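Local coordinates for protein DNA polymerase sliding clamp (Archaeoglobus fulgidus, PDB 1RWZ) that forms a homotrimeric ring that encircles DNA and probably serves as a moving platform tethering the polymerase and other proteins during replication, at residues G160-A165 / S171-M176; L127-V132 / F154-E159; D150-R155 / D196-F201; L211-H214 / P220-L223. All coordinates share one frame; numbering follows the deposited sequence.

How the contacts relate
All four contacts lie in the C-terminal domain, in and around the core between two beta sheets and two helices. Contact 1 is a hairpin in the four-stranded sheet, contact 4 a hairpin in the long sheet that runs through both domains; their centres are about 16 Å apart, yet Phe161 CZ reaches Ile213 CD1 at 3.7 Å. Contact 2 is where strand 129-134 of the long sheet meets strand 151-157 of the smaller one. That second strand serves contact 3 as well, which brings in helix 195-201, and Leu198 CD2 then touches Leu223 CD1 of contact 4 at 3.6 Å. Centres of contacts 2 and 4 are about 10 Å apart, joined by backbone pairing of Ile131 with Ile213.

Contact 1 (G160-A165 / S171-M176); sequences GFRIEA and SIVFHM
Six backbone hydrogen bonds tie 160-165 to 171-176, two each for the pairs Phe161-Met176, Ile163-Phe174 and Ala165-Ile172. They are evenly made, in a regular antiparallel ladder. Phe174 N to Ile163 O is 2.8 Å. Met176 N to Phe161 O is 3.0 Å. Between them, at the non-hydrogen-bonded pairs, CA-H groups also lean on carbonyls, most closely Arg162 CA on Phe174 O at 3.1 Å.

On the face with Arg162 and His175, the two side chains run side by side. Arg162 NE sits 3.7 Å above the imidazole plane of His175, over its centre, with guanidinium and ring planes 34° apart, while Arg162 CG comes within 3.4 Å of His175 CD2. The ring edge meets Phe161 O in plane. His175 NE2 is hydrogen-bonded to Glu159 O, which fixes how the ring is turned.

Apolar packing fills the face of Phe161, Ile163 and Ala165. Phe174, its CG anti to the backbone N (chi1 163°), offers CD2 to Ile163 CD1 at 3.9 Å, and Ala165 CB touches Ile172 CG2 at 3.6 Å.

This apolar face lies against helix 135-146, through Phe138 and Ala141 among others, while 160-165 pairs with strand 151-157. On its far side 171-176 pairs with a strand of the second subunit, so the sheet continues across the trimer interface.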
loop_
_atom_site.group_PDB
_atom_site.type_symbol
_atom_site.label_atom_id
_atom_site.label_comp_id
_atom_site.label_asym_id
_atom_site.label_seq_id
_atom_site.Cartn_x
_atom_site.Cartn_y
_atom_site.Cartn_z
ATOM N N GLY A 160 -3.704 36.097 12.714
ATOM C CA GLY A 160 -3.513 34.662 12.607
ATOM C C GLY A 160 -2.219 34.196 11.966
ATOM O O GLY A 160 -1.265 34.962 11.824
ATOM N N PHE A 161 -2.205 32.927 11.572
ATOM C CA PHE A 161 -1.039 32.298 10.962
ATOM C C PHE A 161 -1.336 31.820 9.547
ATOM O O PHE A 161 -2.342 31.149 9.305
ATOM C CB PHE A 161 -0.599 31.117 11.830
ATOM C CG PHE A 161 0.556 30.342 11.270
ATOM C CD1 PHE A 161 1.780 30.963 11.024
ATOM C CD2 PHE A 161 0.428 28.983 11.008
ATOM C CE1 PHE A 161 2.856 30.237 10.526
ATOM C CE2 PHE A 161 1.497 28.249 10.510
ATOM C CZ PHE A 161 2.717 28.878 10.268
ATOM N N ARG A 162 -0.453 32.160 8.613
ATOM C CA ARG A 162 -0.637 31.754 7.227
ATOM C C ARG A 162 0.605 31.089 6.655
ATOM O O ARG A 162 1.726 31.400 7.053
ATOM C CB ARG A 162 -0.975 32.962 6.346
ATOM C CG ARG A 162 -2.177 33.771 6.785
ATOM C CD ARG A 162 -2.608 34.727 5.678
ATOM N NE ARG A 162 -3.646 35.657 6.120
ATOM C CZ ARG A 162 -3.407 36.773 6.803
ATOM N NH1 ARG A 162 -2.162 37.105 7.119
ATOM N NH2 ARG A 162 -4.413 37.555 7.174
ATOM N N ILE A 163 0.380 30.158 5.736
ATOM C CA ILE A 163 1.445 29.464 5.022
ATOM C C ILE A 163 1.042 29.691 3.568
ATOM O O ILE A 163 -0.040 29.271 3.150
ATOM C CB ILE A 163 1.472 27.951 5.322
ATOM C CG1 ILE A 163 1.885 27.711 6.780
ATOM C CG2 ILE A 163 2.468 27.254 4.387
ATOM C CD1 ILE A 163 1.878 26.245 7.185
ATOM N N GLU A 164 1.894 30.369 2.806
ATOM C CA GLU A 164 1.570 30.681 1.419
ATOM C C GLU A 164 2.593 30.170 0.417
ATOM O O GLU A 164 3.796 30.186 0.676
ATOM C CB GLU A 164 1.436 32.198 1.253
ATOM C CG GLU A 164 0.742 32.885 2.418
ATOM C CD GLU A 164 0.665 34.393 2.260
ATOM O OE1 GLU A 164 1.663 35.004 1.815
ATOM O OE2 GLU A 164 -0.389 34.971 2.598
ATOM N N ALA A 165 2.101 29.723 -0.733
ATOM C CA ALA A 165 2.962 29.226 -1.798
ATOM C C ALA A 165 2.435 29.777 -3.116
ATOM O O ALA A 165 1.223 29.813 -3.347
ATOM C CB ALA A 165 2.960 27.701 -1.818
ATOM N N SER A 171 -1.709 29.448 -6.886
ATOM C CA SER A 171 -1.193 29.760 -5.563
ATOM C C SER A 171 -2.051 29.085 -4.514
ATOM O O SER A 171 -3.173 28.651 -4.787
ATOM C CB SER A 171 -1.207 31.268 -5.329
ATOM O OG SER A 171 -2.533 31.771 -5.354
ATOM N N ILE A 172 -1.523 29.007 -3.302
ATOM C CA ILE A 172 -2.261 28.380 -2.225
ATOM C C ILE A 172 -1.966 29.092 -0.918
ATOM O O ILE A 172 -0.829 29.496 -0.654
ATOM C CB ILE A 172 -1.902 26.884 -2.127
ATOM C CG1 ILE A 172 -2.899 26.164 -1.226
ATOM C CG2 ILE A 172 -0.486 26.711 -1.590
ATOM C CD1 ILE A 172 -2.884 24.660 -1.414
ATOM N N VAL A 173 -3.006 29.277 -0.114
ATOM C CA VAL A 173 -2.864 29.936 1.173
ATOM C C VAL A 173 -3.572 29.120 2.241
ATOM O O VAL A 173 -4.752 28.793 2.100
ATOM C CB VAL A 173 -3.486 31.349 1.170
ATOM C CG1 VAL A 173 -3.428 31.951 2.574
ATOM C CG2 VAL A 173 -2.755 32.245 0.177
ATOM N N PHE A 174 -2.828 28.772 3.284
ATOM C CA PHE A 174 -3.358 28.040 4.426
ATOM C C PHE A 174 -3.440 29.130 5.483
ATOM O O PHE A 174 -2.474 29.862 5.693
ATOM C CB PHE A 174 -2.381 26.953 4.876
ATOM C CG PHE A 174 -2.644 26.438 6.266
ATOM C CD1 PHE A 174 -3.621 25.474 6.496
ATOM C CD2 PHE A 174 -1.929 26.941 7.349
ATOM C CE1 PHE A 174 -3.880 25.017 7.790
ATOM C CE2 PHE A 174 -2.181 26.493 8.647
ATOM C CZ PHE A 174 -3.158 25.529 8.866
ATOM N N HIS A 175 -4.586 29.260 6.142
ATOM C CA HIS A 175 -4.726 30.300 7.145
ATOM C C HIS A 175 -5.600 29.872 8.309
ATOM O O HIS A 175 -6.676 29.302 8.119
ATOM C CB HIS A 175 -5.317 31.562 6.511
ATOM C CG HIS A 175 -5.609 32.655 7.492
ATOM N ND1 HIS A 175 -6.689 33.501 7.361
ATOM C CD2 HIS A 175 -4.960 33.048 8.613
ATOM C CE1 HIS A 175 -6.692 34.366 8.359
ATOM N NE2 HIS A 175 -5.653 34.112 9.133
ATOM N N MET A 176 -5.113 30.143 9.512
ATOM C CA MET A 176 -5.847 29.840 10.731
ATOM C C MET A 176 -5.802 31.057 11.636
ATOM O O MET A 176 -4.740 31.633 11.870
ATOM C CB MET A 176 -5.245 28.635 11.450
ATOM C CG MET A 176 -5.684 27.302 10.870
ATOM S SD MET A 176 -5.056 25.922 11.833
ATOM C CE MET A 176 -6.114 25.972 13.225
#

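Contact 2 (L127-V132 / F154-E159); sequences LPAKIV and FRSDKE
Ser156 meets Ala129 and Ile131 in a small, buried touch between two strands that share no hydrogen bond; the CA atoms of Ser156 and Ala129 are 6.7 Å apart. Starting from the beginning of 154-159, Phe154 sends its ring into the core on the same side of the strand as Ser156, where it stands edge-to-face with Phe193. Arg155 turns the opposite way, away from 127-132, and Arg155 NE has Asp157 OD2 at 3.9 Å, a long ion pair along its own strand.

At Ser156 the chain makes its contact. Ser156 OG, placed anti to the backbone N (chi1 -178°), comes 3.7 Å from Ala129 CB, and Ser156 CB lies 3.9 Å from the same methyl. Ile131 CD1 follows at 4.3 Å from Ser156 OG. These are van der Waals contacts: the buried hydroxyl is satisfied elsewhere, by a hydrogen bond with Gly187 O. The touch lies where the two sheets of this PCNA domain converge, strand 129-134 in the long sheet and strand 151-157 in the four-stranded one, and Gly187 belongs to the connection that crosses from strand 183-184 to strand 189-194 between the same two sheets.

Asp157 then points away from 127-132 at the end of the strand. Asp157 OD1 accepts from Glu159 N at 2.6 Å, forming an Asx turn; the N-H reaches it on the anti side, 33° out of the carboxylate plane, as the chain turns through Lys158 toward strand 160-166.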
loop_
_atom_site.group_PDB
_atom_site.type_symbol
_atom_site.label_atom_id
_atom_site.label_comp_id
_atom_site.label_asym_id
_atom_site.label_seq_id
_atom_site.Cartn_x
_atom_site.Cartn_y
_atom_site.Cartn_z
ATOM N N LEU A 127 12.577 34.680 19.041
ATOM C CA LEU A 127 11.473 34.803 18.091
ATOM C C LEU A 127 10.183 35.346 18.696
ATOM O O LEU A 127 9.712 34.869 19.730
ATOM C CB LEU A 127 11.225 33.449 17.424
ATOM C CG LEU A 127 12.484 32.878 16.764
ATOM C CD1 LEU A 127 12.165 31.571 16.070
ATOM C CD2 LEU A 127 13.038 33.881 15.763
ATOM N N PRO A 128 9.579 36.346 18.031
ATOM C CA PRO A 128 8.344 37.016 18.445
ATOM C C PRO A 128 7.017 36.279 18.281
ATOM O O PRO A 128 6.072 36.550 19.017
ATOM C CB PRO A 128 8.374 38.304 17.632
ATOM C CG PRO A 128 8.972 37.846 16.344
ATOM C CD PRO A 128 10.125 36.974 16.812
ATOM N N ALA A 129 6.935 35.364 17.322
ATOM C CA ALA A 129 5.687 34.644 17.083
ATOM C C ALA A 129 5.701 33.207 17.585
ATOM O O ALA A 129 6.656 32.467 17.354
ATOM C CB ALA A 129 5.358 34.664 15.596
ATOM N N LYS A 130 4.630 32.820 18.271
ATOM C CA LYS A 130 4.500 31.464 18.794
ATOM C C LYS A 130 3.133 30.953 18.367
ATOM O O LYS A 130 2.108 31.550 18.701
ATOM C CB LYS A 130 4.599 31.458 20.319
ATOM C CG LYS A 130 4.527 30.058 20.912
ATOM C CD LYS A 130 4.566 30.093 22.431
ATOM C CE LYS A 130 4.386 28.697 23.006
ATOM N NZ LYS A 130 4.365 28.728 24.497
ATOM N N ILE A 131 3.130 29.846 17.632
ATOM C CA ILE A 131 1.902 29.259 17.116
ATOM C C ILE A 131 1.819 27.791 17.516
ATOM O O ILE A 131 2.743 27.027 17.252
ATOM C CB ILE A 131 1.868 29.341 15.563
ATOM C CG1 ILE A 131 2.100 30.784 15.102
ATOM C CG2 ILE A 131 0.537 28.839 15.039
ATOM C CD1 ILE A 131 3.503 31.042 14.572
ATOM N N VAL A 132 0.718 27.402 18.154
ATOM C CA VAL A 132 0.534 26.011 18.563
ATOM C C VAL A 132 -0.667 25.447 17.807
ATOM O O VAL A 132 -1.757 26.026 17.828
ATOM C CB VAL A 132 0.301 25.889 20.088
ATOM C CG1 VAL A 132 0.169 24.414 20.481
ATOM C CG2 VAL A 132 1.465 26.520 20.838
ATOM N N PHE A 154 5.940 31.694 5.675
ATOM C CA PHE A 154 5.238 31.526 6.946
ATOM C C PHE A 154 5.007 32.961 7.386
ATOM O O PHE A 154 5.945 33.762 7.430
ATOM C CB PHE A 154 6.098 30.823 7.999
ATOM C CG PHE A 154 6.150 29.327 7.858
ATOM C CD1 PHE A 154 6.660 28.547 8.892
ATOM C CD2 PHE A 154 5.716 28.697 6.697
ATOM C CE1 PHE A 154 6.738 27.160 8.771
ATOM C CE2 PHE A 154 5.789 27.309 6.569
ATOM C CZ PHE A 154 6.300 26.542 7.604
ATOM N N ARG A 155 3.766 33.292 7.712
ATOM C CA ARG A 155 3.439 34.650 8.109
ATOM C C ARG A 155 2.540 34.659 9.335
ATOM O O ARG A 155 1.577 33.901 9.417
ATOM C CB ARG A 155 2.752 35.348 6.933
ATOM C CG ARG A 155 2.215 36.731 7.203
ATOM C CD ARG A 155 1.496 37.233 5.956
ATOM N NE ARG A 155 0.704 38.433 6.207
ATOM C CZ ARG A 155 -0.097 38.994 5.306
ATOM N NH1 ARG A 155 -0.212 38.461 4.096
ATOM N NH2 ARG A 155 -0.785 40.086 5.613
ATOM N N SER A 156 2.878 35.514 10.293
ATOM C CA SER A 156 2.100 35.639 11.519
ATOM C C SER A 156 1.872 37.107 11.857
ATOM O O SER A 156 2.723 37.956 11.609
ATOM C CB SER A 156 2.838 34.959 12.682
ATOM O OG SER A 156 2.095 35.021 13.886
ATOM N N ASP A 157 0.697 37.395 12.400
ATOM C CA ASP A 157 0.353 38.738 12.845
ATOM C C ASP A 157 -0.875 38.597 13.726
ATOM O O ASP A 157 -1.285 37.479 14.041
ATOM C CB ASP A 157 0.082 39.694 11.672
ATOM C CG ASP A 157 -1.058 39.242 10.785
ATOM O OD1 ASP A 157 -2.008 38.610 11.284
ATOM O OD2 ASP A 157 -1.005 39.544 9.576
ATOM N N LYS A 158 -1.466 39.710 14.135
ATOM C CA LYS A 158 -2.636 39.631 14.998
ATOM C C LYS A 158 -3.817 38.887 14.367
ATOM O O LYS A 158 -4.660 38.345 15.078
ATOM C CB LYS A 158 -3.051 41.038 15.434
ATOM C CG LYS A 158 -1.972 41.736 16.255
ATOM C CD LYS A 158 -2.406 43.108 16.752
ATOM C CE LYS A 158 -1.312 43.738 17.609
ATOM N NZ LYS A 158 -1.711 45.064 18.167
ATOM N N GLU A 159 -3.871 38.838 13.039
ATOM C CA GLU A 159 -4.969 38.158 12.348
ATOM C C GLU A 159 -4.799 36.644 12.199
ATOM O O GLU A 159 -5.654 35.978 11.607
ATOM C CB GLU A 159 -5.190 38.766 10.960
ATOM C CG GLU A 159 -5.813 40.149 10.964
ATOM C CD GLU A 159 -6.122 40.642 9.562
ATOM O OE1 GLU A 159 -6.852 39.936 8.832
ATOM O OE2 GLU A 159 -5.638 41.734 9.189
#

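Contact 3 (D150-R155 / D196-F201); sequences DQVIFR and DYLKEF
Leu198 CD1 rests on Val152 and Phe154, two residues on the same side of strand 151-157. Val152 comes tip to tip with it, Val152 CG2 to Leu198 CD1 at 3.5 Å. Phe154 and Leu198 reach toward each other from opposite directions, Phe154 CZ 3.6 Å from Leu198 CD1. The other branch, Leu198 CD2, is 4.1 Å from Phe154 CZ, which makes the far end of the phenyl ring the part that spans both methyls. Leu198 has CG anti to the carbonyl carbon (chi1 -67°), and an extended second torsion carries CD1 out toward the strand. All three side chains are buried; this part of the contact is apolar, and no direct hydrogen bond joins 150-155 to 196-201.

At the outer end the contact turns polar. One water donates to Asp196 OD2 at 2.8 Å and weakly to Asp150 OD2 at 3.5 Å, bridging two exposed carboxylates. The water, and a long, weak ion pair of Asp150 with Arg241, may soften the repulsion between them.

Ile142 of helix 135-146 and Leu238 of strand 232-238 also touch Leu198. Helices packed against the sheets in this way belong to the PCNA domain fold, in which two helices line the DNA channel and beta sheets form the outside of the ring.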
loop_
_atom_site.group_PDB
_atom_site.type_symbol
_atom_site.label_atom_id
_atom_site.label_comp_id
_atom_site.label_asym_id
_atom_site.label_seq_id
_atom_site.Cartn_x
_atom_site.Cartn_y
_atom_site.Cartn_z
ATOM N N ASP A 150 8.256 25.038 -4.394
ATOM C CA ASP A 150 9.280 24.371 -3.607
ATOM C C ASP A 150 9.675 25.284 -2.445
ATOM O O ASP A 150 10.583 24.979 -1.675
ATOM C CB ASP A 150 10.488 24.023 -4.486
ATOM C CG ASP A 150 11.173 25.244 -5.055
ATOM O OD1 ASP A 150 10.495 26.264 -5.293
ATOM O OD2 ASP A 150 12.401 25.173 -5.285
ATOM N N GLN A 151 8.965 26.404 -2.324
ATOM C CA GLN A 151 9.196 27.376 -1.256
ATOM C C GLN A 151 7.870 27.880 -0.709
ATOM O O GLN A 151 6.901 28.021 -1.448
ATOM C CB GLN A 151 9.975 28.579 -1.775
ATOM C CG GLN A 151 11.345 28.257 -2.286
ATOM C CD GLN A 151 12.017 29.464 -2.906
ATOM O OE1 GLN A 151 13.224 29.477 -3.101
ATOM N NE2 GLN A 151 11.228 30.484 -3.227
ATOM N N VAL A 152 7.837 28.165 0.588
ATOM C CA VAL A 152 6.627 28.673 1.221
ATOM C C VAL A 152 6.945 29.799 2.185
ATOM O O VAL A 152 8.025 29.845 2.777
ATOM C CB VAL A 152 5.884 27.578 2.020
ATOM C CG1 VAL A 152 5.294 26.558 1.081
ATOM C CG2 VAL A 152 6.835 26.920 3.005
ATOM N N ILE A 153 5.998 30.713 2.333
ATOM C CA ILE A 153 6.154 31.819 3.258
ATOM C C ILE A 153 5.332 31.515 4.506
ATOM O O ILE A 153 4.181 31.088 4.400
ATOM C CB ILE A 153 5.617 33.138 2.664
ATOM C CG1 ILE A 153 6.523 33.606 1.524
ATOM C CG2 ILE A 153 5.535 34.204 3.749
ATOM C CD1 ILE A 153 5.989 34.812 0.772
ATOM N N PHE A 154 5.940 31.694 5.675
ATOM C CA PHE A 154 5.238 31.526 6.946
ATOM C C PHE A 154 5.007 32.961 7.386
ATOM O O PHE A 154 5.945 33.762 7.430
ATOM C CB PHE A 154 6.098 30.823 7.999
ATOM C CG PHE A 154 6.150 29.327 7.858
ATOM C CD1 PHE A 154 6.660 28.547 8.892
ATOM C CD2 PHE A 154 5.716 28.697 6.697
ATOM C CE1 PHE A 154 6.738 27.160 8.771
ATOM C CE2 PHE A 154 5.789 27.309 6.569
ATOM C CZ PHE A 154 6.300 26.542 7.604
ATOM N N ARG A 155 3.766 33.292 7.712
ATOM C CA ARG A 155 3.439 34.650 8.109
ATOM C C ARG A 155 2.540 34.659 9.335
ATOM O O ARG A 155 1.577 33.901 9.417
ATOM C CB ARG A 155 2.752 35.348 6.933
ATOM C CG ARG A 155 2.215 36.731 7.203
ATOM C CD ARG A 155 1.496 37.233 5.956
ATOM N NE ARG A 155 0.704 38.433 6.207
ATOM C CZ ARG A 155 -0.097 38.994 5.306
ATOM N NH1 ARG A 155 -0.212 38.461 4.096
ATOM N NH2 ARG A 155 -0.785 40.086 5.613
ATOM N N ASP A 196 10.825 21.220 0.646
ATOM C CA ASP A 196 11.452 19.900 0.708
ATOM C C ASP A 196 11.783 19.484 2.138
ATOM O O ASP A 196 11.469 18.364 2.558
ATOM C CB ASP A 196 12.734 19.859 -0.131
ATOM C CG ASP A 196 12.471 19.986 -1.620
ATOM O OD1 ASP A 196 11.587 19.271 -2.136
ATOM O OD2 ASP A 196 13.162 20.795 -2.282
ATOM N N TYR A 197 12.426 20.377 2.882
ATOM C CA TYR A 197 12.775 20.073 4.262
ATOM C C TYR A 197 11.549 19.973 5.163
ATOM O O TYR A 197 11.460 19.069 5.994
ATOM C CB TYR A 197 13.729 21.123 4.832
ATOM C CG TYR A 197 15.181 20.877 4.488
ATOM C CD1 TYR A 197 15.726 21.336 3.287
ATOM C CD2 TYR A 197 16.009 20.183 5.366
ATOM C CE1 TYR A 197 17.068 21.111 2.974
ATOM C CE2 TYR A 197 17.351 19.949 5.063
ATOM C CZ TYR A 197 17.871 20.420 3.866
ATOM O OH TYR A 197 19.201 20.198 3.576
ATOM N N LEU A 198 10.611 20.901 5.000
ATOM C CA LEU A 198 9.401 20.905 5.816
ATOM C C LEU A 198 8.618 19.611 5.625
ATOM O O LEU A 198 8.085 19.048 6.583
ATOM C CB LEU A 198 8.521 22.105 5.457
ATOM C CG LEU A 198 9.107 23.477 5.817
ATOM C CD1 LEU A 198 8.248 24.584 5.231
ATOM C CD2 LEU A 198 9.191 23.606 7.334
ATOM N N LYS A 199 8.559 19.140 4.385
ATOM C CA LYS A 199 7.842 17.910 4.083
ATOM C C LYS A 199 8.519 16.730 4.777
ATOM O O LYS A 199 7.845 15.863 5.339
ATOM C CB LYS A 199 7.800 17.690 2.567
ATOM C CG LYS A 199 6.894 16.561 2.117
ATOM C CD LYS A 199 6.836 16.514 0.599
ATOM C CE LYS A 199 5.927 15.406 0.099
ATOM N NZ LYS A 199 5.964 15.324 -1.389
ATOM N N GLU A 200 9.851 16.705 4.753
ATOM C CA GLU A 200 10.611 15.631 5.389
ATOM C C GLU A 200 10.381 15.629 6.902
ATOM O O GLU A 200 10.201 14.570 7.510
ATOM C CB GLU A 200 12.105 15.793 5.085
ATOM C CG GLU A 200 12.982 14.613 5.493
ATOM C CD GLU A 200 12.610 13.321 4.784
ATOM O OE1 GLU A 200 12.222 13.372 3.597
ATOM O OE2 GLU A 200 12.717 12.245 5.409
ATOM N N PHE A 201 10.384 16.815 7.505
ATOM C CA PHE A 201 10.160 16.950 8.947
ATOM C C PHE A 201 8.840 16.294 9.363
ATOM O O PHE A 201 8.783 15.562 10.348
ATOM C CB PHE A 201 10.071 18.425 9.350
ATOM C CG PHE A 201 11.337 19.214 9.142
ATOM C CD1 PHE A 201 11.289 20.608 9.127
ATOM C CD2 PHE A 201 12.567 18.584 8.992
ATOM C CE1 PHE A 201 12.449 21.367 8.966
ATOM C CE2 PHE A 201 13.738 19.339 8.830
ATOM C CZ PHE A 201 13.675 20.729 8.819
HETATM O O HOH W 1 14.236 23.186 -3.118
#

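Contact 4 (L211-H214 / P220-L223); sequences LTIH and PVRL
His214 and Arg222 stack flat on each other, imidazole and guanidinium planes only 3° apart and centres 4.1 Å apart. The overlap is offset: Arg222 NH1 stands 3.5 Å above the ring of His214, over its centre, whereas His214 CD2 lies toward the rim of the guanidinium. A bend at chi3 (59°) folds the arginine back over its neighbour, and the salt bridge of Arg222 NE with Glu235 OE1 on strand 232-238 holds the group in that pose. The parallel faces allow a cation-pi attraction, probably moderated by the glutamate.

The backbones of the same pair are joined by His214 N to Arg222 O at 2.9 Å and Arg222 N to His214 O at 3.1 Å. Strands 210-215 and 221-227 thus form an antiparallel beta hairpin inside the long sheet that runs through both domains of the subunit, with strand 129-134 on one flank and strand 232-238 on the other.

The residues on the reverse face turn into the core. Ile213 and Leu223 run alongside each other in the same direction, Ile213 CG1 to Leu223 CD2 at 3.8 Å. Val221 crosses Ile213 at a slant and brings Val221 CG2 to within 3.7 Å of Ile213 CG2; farther along, Leu211 CD1 meets Leu223 CB at 4.0 Å. Phe138 of helix 135-146 packs on Leu211 and Ile213, and Phe201 of helix 195-201 on Leu223.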
loop_
_atom_site.group_PDB
_atom_site.type_symbol
_atom_site.label_atom_id
_atom_site.label_comp_id
_atom_site.label_asym_id
_atom_site.label_seq_id
_atom_site.Cartn_x
_atom_site.Cartn_y
_atom_site.Cartn_z
ATOM N N LEU A 211 2.253 20.612 17.682
ATOM C CA LEU A 211 3.338 21.325 17.015
ATOM C C LEU A 211 3.341 22.758 17.505
ATOM O O LEU A 211 2.309 23.425 17.491
ATOM C CB LEU A 211 3.160 21.321 15.494
ATOM C CG LEU A 211 4.081 22.295 14.741
ATOM C CD1 LEU A 211 5.554 21.923 14.957
ATOM C CD2 LEU A 211 3.732 22.274 13.272
ATOM N N THR A 212 4.500 23.218 17.963
ATOM C CA THR A 212 4.648 24.589 18.416
ATOM C C THR A 212 5.654 25.208 17.464
ATOM O O THR A 212 6.780 24.719 17.335
ATOM C CB THR A 212 5.207 24.668 19.846
ATOM O OG1 THR A 212 4.281 24.052 20.751
ATOM C CG2 THR A 212 5.431 26.133 20.258
ATOM N N ILE A 213 5.238 26.270 16.791
ATOM C CA ILE A 213 6.107 26.955 15.843
ATOM C C ILE A 213 6.603 28.255 16.457
ATOM O O ILE A 213 5.805 29.038 16.967
ATOM C CB ILE A 213 5.345 27.316 14.552
ATOM C CG1 ILE A 213 4.729 26.059 13.936
ATOM C CG2 ILE A 213 6.291 28.016 13.566
ATOM C CD1 ILE A 213 3.796 26.348 12.767
ATOM N N HIS A 214 7.916 28.471 16.419
ATOM C CA HIS A 214 8.518 29.711 16.915
ATOM C C HIS A 214 9.008 30.373 15.628
ATOM O O HIS A 214 9.861 29.826 14.928
ATOM C CB HIS A 214 9.679 29.402 17.858
ATOM C CG HIS A 214 9.261 28.682 19.104
ATOM N ND1 HIS A 214 8.694 29.325 20.183
ATOM C CD2 HIS A 214 9.296 27.368 19.425
ATOM C CE1 HIS A 214 8.397 28.438 21.116
ATOM N NE2 HIS A 214 8.751 27.242 20.681
ATOM N N PRO A 220 15.753 31.510 11.296
ATOM C CA PRO A 220 15.400 30.093 11.155
ATOM C C PRO A 220 14.103 29.864 11.930
ATOM O O PRO A 220 13.843 30.545 12.920
ATOM C CB PRO A 220 16.566 29.371 11.824
ATOM C CG PRO A 220 17.728 30.327 11.624
ATOM C CD PRO A 220 17.089 31.671 11.896
ATOM N N VAL A 221 13.287 28.920 11.480
ATOM C CA VAL A 221 12.047 28.628 12.187
ATOM C C VAL A 221 12.286 27.425 13.096
ATOM O O VAL A 221 13.075 26.536 12.764
ATOM C CB VAL A 221 10.888 28.323 11.192
ATOM C CG1 VAL A 221 11.240 27.123 10.310
ATOM C CG2 VAL A 221 9.591 28.068 11.955
ATOM N N ARG A 222 11.647 27.425 14.266
ATOM C CA ARG A 222 11.754 26.306 15.194
ATOM C C ARG A 222 10.411 25.579 15.140
ATOM O O ARG A 222 9.365 26.196 15.333
ATOM C CB ARG A 222 11.988 26.776 16.635
ATOM C CG ARG A 222 13.332 27.432 16.922
ATOM C CD ARG A 222 13.387 27.861 18.394
ATOM N NE ARG A 222 13.202 26.724 19.295
ATOM C CZ ARG A 222 12.729 26.806 20.538
ATOM N NH1 ARG A 222 12.382 27.981 21.051
ATOM N NH2 ARG A 222 12.589 25.703 21.267
ATOM N N LEU A 223 10.454 24.280 14.868
ATOM C CA LEU A 223 9.255 23.454 14.793
ATOM C C LEU A 223 9.372 22.407 15.889
ATOM O O LEU A 223 10.075 21.412 15.739
ATOM C CB LEU A 223 9.167 22.784 13.420
ATOM C CG LEU A 223 9.118 23.776 12.250
ATOM C CD1 LEU A 223 9.257 23.030 10.932
ATOM C CD2 LEU A 223 7.816 24.563 12.289
#